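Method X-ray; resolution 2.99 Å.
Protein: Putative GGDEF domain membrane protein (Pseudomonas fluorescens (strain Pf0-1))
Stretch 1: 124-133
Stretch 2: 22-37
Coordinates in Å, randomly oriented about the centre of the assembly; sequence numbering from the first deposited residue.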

ATOM      1  N   SER A 124      -8.226  -1.876   2.194  1.00 39.32           N
ATOM      2  CA  SER A 124      -8.619  -0.681   1.465  1.00 38.64           C
ATOM      3  C   SER A 124      -7.365   0.000   0.936  1.00 37.21           C
ATOM      4  O   SER A 124      -6.338   0.038   1.617  1.00 36.79           O
ATOM      5  CB  SER A 124      -9.413   0.277   2.358  1.00 39.16           C
ATOM      6  OG  SER A 124     -10.509  -0.385   2.963  1.00 40.63           O
ATOM      7  N   ILE A 125      -7.446   0.527  -0.283  1.00 36.60           N
ATOM      8  CA  ILE A 125      -6.278   1.028  -0.995  1.00 35.41           C
ATOM      9  C   ILE A 125      -6.587   2.411  -1.550  1.00 34.97           C
ATOM     10  O   ILE A 125      -7.633   2.615  -2.175  1.00 35.47           O
ATOM     11  CB  ILE A 125      -5.855   0.072  -2.129  1.00 35.26           C
ATOM     12  CG1 ILE A 125      -5.463  -1.294  -1.559  1.00 35.84           C
ATOM     13  CG2 ILE A 125      -4.697   0.653  -2.919  1.00 34.16           C
ATOM     14  CD1 ILE A 125      -5.106  -2.312  -2.610  1.00 35.96           C
ATOM     15  N   GLY A 126      -5.682   3.349  -1.323  1.00 34.20           N
ATOM     16  CA  GLY A 126      -5.754   4.672  -1.934  1.00 33.82           C
ATOM     17  C   GLY A 126      -4.567   4.903  -2.821  1.00 32.91           C
ATOM     18  O   GLY A 126      -3.437   4.527  -2.485  1.00 32.44           O
ATOM     19  N   ILE A 127      -4.799   5.532  -3.976  1.00 33.75           N
ATOM     20  CA  ILE A 127      -3.783   5.732  -4.996  1.00 33.03           C
ATOM     21  C   ILE A 127      -3.683   7.214  -5.327  1.00 42.83           C
ATOM     22  O   ILE A 127      -4.702   7.891  -5.505  1.00 32.53           O
ATOM     23  CB  ILE A 127      -4.091   4.925  -6.276  1.00 34.02           C
ATOM     24  CG1 ILE A 127      -4.455   3.480  -5.942  1.00 32.77           C
ATOM     25  CG2 ILE A 127      -2.914   4.979  -7.239  1.00 31.70           C
ATOM     26  CD1 ILE A 127      -4.591   2.604  -7.159  1.00 33.06           C
ATOM     27  N   SER A 128      -2.453   7.714  -5.414  1.00 35.29           N
ATOM     28  CA  SER A 128      -2.161   9.019  -5.986  1.00 34.98           C
ATOM     29  C   SER A 128      -1.055   8.853  -7.019  1.00 30.84           C
ATOM     30  O   SER A 128      -0.302   7.879  -6.995  1.00 30.48           O
ATOM     31  CB  SER A 128      -1.748  10.039  -4.919  1.00 31.34           C
ATOM     32  OG  SER A 128      -0.527   9.675  -4.307  1.00 30.86           O
ATOM     33  N   THR A 129      -0.962   9.813  -7.935  1.00 30.99           N
ATOM     34  CA  THR A 129      -0.036   9.695  -9.055  1.00 30.75           C
ATOM     35  C   THR A 129       0.422  11.073  -9.502  1.00 34.18           C
ATOM     36  O   THR A 129      -0.407  11.940  -9.793  1.00 39.09           O
ATOM     37  CB  THR A 129      -0.684   8.963 -10.233  1.00 37.20           C
ATOM     38  OG1 THR A 129      -1.178   7.692  -9.798  1.00 31.07           O
ATOM     39  CG2 THR A 129       0.323   8.755 -11.354  1.00 32.74           C
ATOM     40  N   TRP A 130       1.736  11.261  -9.570  1.00 30.62           N
ATOM     41  CA  TRP A 130       2.321  12.474 -10.121  1.00 31.00           C
ATOM     42  C   TRP A 130       2.649  12.246 -11.590  1.00 31.12           C
ATOM     43  O   TRP A 130       3.181  11.194 -11.953  1.00 34.10           O
ATOM     44  CB  TRP A 130       3.583  12.867  -9.352  1.00 34.82           C
ATOM     45  CG  TRP A 130       4.290  14.050  -9.928  1.00 41.15           C
ATOM     46  CD1 TRP A 130       4.111  15.356  -9.586  1.00 40.10           C
ATOM     47  CD2 TRP A 130       5.293  14.037 -10.950  1.00 41.66           C
ATOM     48  NE1 TRP A 130       4.936  16.158 -10.332  1.00 39.75           N
ATOM     49  CE2 TRP A 130       5.673  15.372 -11.178  1.00 42.64           C
ATOM     50  CE3 TRP A 130       5.905  13.025 -11.696  1.00 30.95           C
ATOM     51  CZ2 TRP A 130       6.637  15.722 -12.118  1.00 32.29           C
ATOM     52  CZ3 TRP A 130       6.857  13.374 -12.628  1.00 31.31           C
ATOM     53  CH2 TRP A 130       7.215  14.709 -12.832  1.00 31.97           C
ATOM     54  N   THR A 131       2.321  13.218 -12.434  1.00 32.63           N
ATOM     55  CA  THR A 131       2.652  13.147 -13.846  1.00 32.16           C
ATOM     56  C   THR A 131       3.475  14.369 -14.234  1.00 32.67           C
ATOM     57  O   THR A 131       3.563  15.346 -13.488  1.00 32.87           O
ATOM     58  CB  THR A 131       1.397  13.040 -14.723  1.00 32.79           C
ATOM     59  OG1 THR A 131       0.613  14.231 -14.600  1.00 35.91           O
ATOM     60  CG2 THR A 131       0.561  11.837 -14.310  1.00 32.45           C
ATOM     61  N   ALA A 132       4.079  14.300 -15.422  1.00 33.03           N
ATOM     62  CA  ALA A 132       5.094  15.280 -15.798  1.00 33.56           C
ATOM     63  C   ALA A 132       4.540  16.697 -15.888  1.00 34.50           C
ATOM     64  O   ALA A 132       5.286  17.665 -15.702  1.00 34.96           O
ATOM     65  CB  ALA A 132       5.737  14.882 -17.122  1.00 38.56           C
ATOM     66  N   THR A 133       3.249  16.846 -16.157  1.00 34.95           N
ATOM     67  CA  THR A 133       2.626  18.158 -16.254  1.00 36.03           C
ATOM     68  C   THR A 133       1.949  18.594 -14.960  1.00 35.90           C
ATOM     69  O   THR A 133       1.454  19.720 -14.887  1.00 41.84           O
ATOM     70  CB  THR A 133       1.613  18.176 -17.402  1.00 36.93           C
ATOM     71  OG1 THR A 133       0.801  16.998 -17.336  1.00 48.06           O
ATOM     72  CG2 THR A 133       2.338  18.188 -18.737  1.00 38.86           C
TER
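Stretch 2 22-37: EWFRAQRSGKPLSLLM

One tryptophan, Trp130, holds both elements of stretch 2 at once: its backbone pairs with the strand, while its indole, with chi1 in t, reaches the helix. The edge of Trp23 points at the face of Trp130, with CH2 of Trp23 3.4 Å from CD1 of Trp130 and the planes at 68°. Farther along the helix, Ala26 CB lies 3.8 Å from Trp130 CZ3, and Gln27 NE2 comes within 3.2 Å of Trp130 CZ2.

Gly30 is the first residue after helix 22-29 to leave helical phi/psi; its positive phi (73°) by itself favours glycine, and the chain continues through Lys31 and Pro32 into extended strand 33-37. This strand runs antiparallel to 124-130, the axes at 165° and 4.6 Å apart at closest approach. Paired amides alternate with non-hydrogen-bonded pairs: Trp130 N to Leu33 O is 2.8 Å and Leu33 N to Trp130 O 3.0 Å; Leu35 N to Ser128 O is 2.8 Å, its return bond weak; Met37 N to Gly126 O is 2.9 Å.

Between these, Ile127 faces Leu36, Ile127 CG1 to Leu36 CD2 3.6 Å, and Thr129 faces Ser34, where OG1 of Thr129 donates to OG of Ser34 at 3.1 Å. Thr129 CA and Ser34 CA are 4.2 Å apart, the tightest pairing in the register.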

ATOM      1  N   GLU A  22      13.290   9.386  -5.018  1.00 26.55           N
ATOM      2  CA  GLU A  22      12.501   9.037  -6.192  1.00 30.64           C
ATOM      3  C   GLU A  22      11.659  10.208  -6.676  1.00 32.54           C
ATOM      4  O   GLU A  22      11.251  10.225  -7.842  1.00 30.68           O
ATOM      5  CB  GLU A  22      11.605   7.840  -5.883  1.00 33.39           C
ATOM      6  CG  GLU A  22      11.191   7.060  -7.110  1.00 36.85           C
ATOM      7  CD  GLU A  22      12.368   6.385  -7.786  1.00 25.65           C
ATOM      8  OE1 GLU A  22      12.554   6.591  -9.003  1.00 25.52           O
ATOM      9  OE2 GLU A  22      13.100   5.641  -7.103  1.00 25.85           O
ATOM     10  N   TRP A  23      11.389  11.181  -5.806  1.00 35.81           N
ATOM     11  CA  TRP A  23      10.653  12.373  -6.212  1.00 26.20           C
ATOM     12  C   TRP A  23      11.480  13.233  -7.157  1.00 26.26           C
ATOM     13  O   TRP A  23      11.048  13.544  -8.273  1.00 26.17           O
ATOM     14  CB  TRP A  23      10.238  13.173  -4.978  1.00 26.57           C
ATOM     15  CG  TRP A  23       9.675  14.514  -5.304  1.00 26.78           C
ATOM     16  CD1 TRP A  23      10.293  15.719  -5.159  1.00 27.14           C
ATOM     17  CD2 TRP A  23       8.382  14.790  -5.851  1.00 26.75           C
ATOM     18  NE1 TRP A  23       9.464  16.728  -5.575  1.00 30.97           N
ATOM     19  CE2 TRP A  23       8.283  16.183  -6.005  1.00 27.12           C
ATOM     20  CE3 TRP A  23       7.297  13.991  -6.221  1.00 26.56           C
ATOM     21  CZ2 TRP A  23       7.144  16.798  -6.512  1.00 27.26           C
ATOM     22  CZ3 TRP A  23       6.169  14.602  -6.725  1.00 39.02           C
ATOM     23  CH2 TRP A  23       6.099  15.992  -6.866  1.00 33.77           C
ATOM     24  N   PHE A  24      12.679  13.634  -6.721  1.00 26.53           N
ATOM     25  CA  PHE A  24      13.532  14.476  -7.553  1.00 26.75           C
ATOM     26  C   PHE A  24      13.940  13.770  -8.835  1.00 26.53           C
ATOM     27  O   PHE A  24      14.221  14.426  -9.843  1.00 26.72           O
ATOM     28  CB  PHE A  24      14.778  14.900  -6.779  1.00 27.20           C
ATOM     29  CG  PHE A  24      14.492  15.805  -5.622  1.00 42.45           C
ATOM     30  CD1 PHE A  24      14.147  17.127  -5.831  1.00 43.59           C
ATOM     31  CD2 PHE A  24      14.573  15.338  -4.326  1.00 43.22           C
ATOM     32  CE1 PHE A  24      13.885  17.962  -4.767  1.00 38.41           C
ATOM     33  CE2 PHE A  24      14.311  16.168  -3.260  1.00 40.01           C
ATOM     34  CZ  PHE A  24      13.967  17.481  -3.481  1.00 38.41           C
ATOM     35  N   ARG A  25      13.991  12.439  -8.814  1.00 26.24           N
ATOM     36  CA  ARG A  25      14.318  11.697 -10.024  1.00 27.61           C
ATOM     37  C   ARG A  25      13.206  11.836 -11.055  1.00 28.98           C
ATOM     38  O   ARG A  25      13.464  12.133 -12.227  1.00 29.41           O
ATOM     39  CB  ARG A  25      14.567  10.228  -9.680  1.00 25.92           C
ATOM     40  CG  ARG A  25      15.391   9.477 -10.708  1.00 25.97           C
ATOM     41  CD  ARG A  25      15.401   7.990 -10.423  1.00 27.76           C
ATOM     42  NE  ARG A  25      16.172   7.252 -11.419  1.00 34.83           N
ATOM     43  CZ  ARG A  25      17.182   6.440 -11.129  1.00 35.95           C
ATOM     44  NH1 ARG A  25      17.543   6.251  -9.868  1.00 35.26           N
ATOM     45  NH2 ARG A  25      17.828   5.812 -12.101  1.00 26.39           N
ATOM     46  N   ALA A  26      11.955  11.646 -10.628  1.00 26.11           N
ATOM     47  CA  ALA A  26      10.825  11.787 -11.540  1.00 25.73           C
ATOM     48  C   ALA A  26      10.669  13.220 -12.029  1.00 26.03           C
ATOM     49  O   ALA A  26      10.117  13.447 -13.111  1.00 26.14           O
ATOM     50  CB  ALA A  26       9.541  11.315 -10.860  1.00 25.61           C
ATOM     51  N   GLN A  27      11.134  14.198 -11.247  1.00 26.26           N
ATOM     52  CA  GLN A  27      11.092  15.584 -11.700  1.00 26.67           C
ATOM     53  C   GLN A  27      11.934  15.775 -12.953  1.00 33.91           C
ATOM     54  O   GLN A  27      11.583  16.570 -13.831  1.00 27.27           O
ATOM     55  CB  GLN A  27      11.572  16.517 -10.590  1.00 38.37           C
ATOM     56  CG  GLN A  27      10.719  16.500  -9.336  1.00 40.48           C
ATOM     57  CD  GLN A  27       9.330  17.053  -9.565  1.00 35.69           C
ATOM     58  OE1 GLN A  27       9.159  18.241  -9.842  1.00 27.46           O
ATOM     59  NE2 GLN A  27       8.325  16.192  -9.453  1.00 26.75           N
ATOM     60  N   ARG A  28      13.053  15.055 -13.051  1.00 32.46           N
ATOM     61  CA  ARG A  28      13.905  15.147 -14.230  1.00 27.20           C
ATOM     62  C   ARG A  28      13.426  14.217 -15.337  1.00 32.40           C
ATOM     63  O   ARG A  28      13.313  14.627 -16.496  1.00 41.25           O
ATOM     64  CB  ARG A  28      15.357  14.837 -13.859  1.00 27.35           C
ATOM     65  CG  ARG A  28      16.200  14.326 -15.023  1.00 41.33           C
ATOM     66  CD  ARG A  28      17.694  14.405 -14.737  1.00 33.15           C
ATOM     67  NE  ARG A  28      18.207  15.762 -14.898  1.00 31.27           N
ATOM     68  CZ  ARG A  28      18.641  16.262 -16.049  1.00 29.32           C
ATOM     69  NH1 ARG A  28      18.625  15.517 -17.145  1.00 29.31           N
ATOM     70  NH2 ARG A  28      19.088  17.507 -16.107  1.00 30.05           N
ATOM     71  N   SER A  29      13.138  12.959 -14.999  1.00 26.57           N
ATOM     72  CA  SER A  29      12.770  11.998 -16.033  1.00 27.35           C
ATOM     73  C   SER A  29      11.391  12.284 -16.607  1.00 30.12           C
ATOM     74  O   SER A  29      11.122  11.949 -17.765  1.00 33.17           O
ATOM     75  CB  SER A  29      12.832  10.574 -15.479  1.00 28.05           C
ATOM     76  OG  SER A  29      11.890  10.375 -14.442  1.00 25.84           O
ATOM     77  N   GLY A  30      10.511  12.908 -15.828  1.00 28.28           N
ATOM     78  CA  GLY A  30       9.156  13.130 -16.288  1.00 32.28           C
ATOM     79  C   GLY A  30       8.303  11.887 -16.323  1.00 34.08           C
ATOM     80  O   GLY A  30       7.265  11.875 -16.989  1.00 35.36           O
ATOM     81  N   LYS A  31       8.711  10.839 -15.628  1.00 31.46           N
ATOM     82  CA  LYS A  31       7.985   9.577 -15.586  1.00 28.44           C
ATOM     83  C   LYS A  31       6.994   9.575 -14.427  1.00 33.55           C
ATOM     84  O   LYS A  31       7.309  10.076 -13.344  1.00 36.64           O
ATOM     85  CB  LYS A  31       8.948   8.408 -15.427  1.00 32.13           C
ATOM     86  CG  LYS A  31      10.098   8.415 -16.412  1.00 25.92           C
ATOM     87  CD  LYS A  31       9.908   7.385 -17.506  1.00 58.64           C
ATOM     88  CE  LYS A  31      11.210   7.167 -18.259  1.00 85.24           C
ATOM     89  NZ  LYS A  31      11.077   6.159 -19.348  1.00 86.70           N
ATOM     90  N   PRO A  32       5.804   9.012 -14.628  1.00 39.13           N
ATOM     91  CA  PRO A  32       4.786   9.046 -13.571  1.00 39.02           C
ATOM     92  C   PRO A  32       5.243   8.313 -12.319  1.00 39.59           C
ATOM     93  O   PRO A  32       5.866   7.254 -12.388  1.00 35.37           O
ATOM     94  CB  PRO A  32       3.580   8.356 -14.218  1.00 40.91           C
ATOM     95  CG  PRO A  32       4.152   7.557 -15.340  1.00 26.33           C
ATOM     96  CD  PRO A  32       5.314   8.346 -15.845  1.00 35.85           C
ATOM     97  N   LEU A  33       4.922   8.894 -11.166  1.00 25.86           N
ATOM     98  CA  LEU A  33       5.262   8.335  -9.864  1.00 29.11           C
ATOM     99  C   LEU A  33       3.974   8.119  -9.084  1.00 31.65           C
ATOM    100  O   LEU A  33       3.270   9.084  -8.767  1.00 26.35           O
ATOM    101  CB  LEU A  33       6.211   9.266  -9.104  1.00 25.74           C
ATOM    102  CG  LEU A  33       6.551   8.871  -7.670  1.00 25.84           C
ATOM    103  CD1 LEU A  33       7.399   7.614  -7.646  1.00 25.75           C
ATOM    104  CD2 LEU A  33       7.253  10.016  -6.962  1.00 30.92           C
ATOM    105  N   SER A  34       3.669   6.861  -8.773  1.00 26.32           N
ATOM    106  CA  SER A  34       2.432   6.492  -8.103  1.00 28.00           C
ATOM    107  C   SER A  34       2.704   6.046  -6.673  1.00 32.96           C
ATOM    108  O   SER A  34       3.771   5.513  -6.359  1.00 36.14           O
ATOM    109  CB  SER A  34       1.711   5.372  -8.857  1.00 28.66           C
ATOM    110  OG  SER A  34       1.308   5.804 -10.143  1.00 27.01           O
ATOM    111  N   LEU A  35       1.719   6.270  -5.810  1.00 27.46           N
ATOM    112  CA  LEU A  35       1.757   5.831  -4.425  1.00 27.87           C
ATOM    113  C   LEU A  35       0.565   4.933  -4.134  1.00 28.54           C
ATOM    114  O   LEU A  35      -0.508   5.090  -4.720  1.00 28.77           O
ATOM    115  CB  LEU A  35       1.740   7.017  -3.460  1.00 28.02           C
ATOM    116  CG  LEU A  35       3.067   7.458  -2.852  1.00 30.09           C
ATOM    117  CD1 LEU A  35       4.046   7.863  -3.937  1.00 28.93           C
ATOM    118  CD2 LEU A  35       2.821   8.603  -1.890  1.00 28.12           C
ATOM    119  N   LEU A  36       0.764   3.990  -3.217  1.00 33.64           N
ATOM    120  CA  LEU A  36      -0.300   3.125  -2.730  1.00 30.99           C
ATOM    121  C   LEU A  36      -0.314   3.175  -1.212  1.00 31.94           C
ATOM    122  O   LEU A  36       0.729   3.009  -0.574  1.00 42.22           O
ATOM    123  CB  LEU A  36      -0.119   1.676  -3.192  1.00 29.95           C
ATOM    124  CG  LEU A  36      -0.111   1.343  -4.681  1.00 29.56           C
ATOM    125  CD1 LEU A  36      -0.196  -0.162  -4.857  1.00 30.07           C
ATOM    126  CD2 LEU A  36      -1.242   2.032  -5.410  1.00 29.65           C
ATOM    127  N   MET A  37      -1.490   3.407  -0.638  1.00 31.11           N
ATOM    128  CA  MET A  37      -1.699   3.325   0.801  1.00 31.94           C
ATOM    129  C   MET A  37      -2.645   2.166   1.069  1.00 34.17           C
ATOM    130  O   MET A  37      -3.791   2.182   0.611  1.00 41.68           O
ATOM    131  CB  MET A  37      -2.262   4.630   1.357  1.00 32.17           C
ATOM    132  CG  MET A  37      -1.331   5.811   1.219  1.00 31.40           C
ATOM    133  SD  MET A  37       0.115   5.688   2.283  1.00 31.36           S
ATOM    134  CE  MET A  37       0.912   7.244   1.896  1.00 45.53           C
TER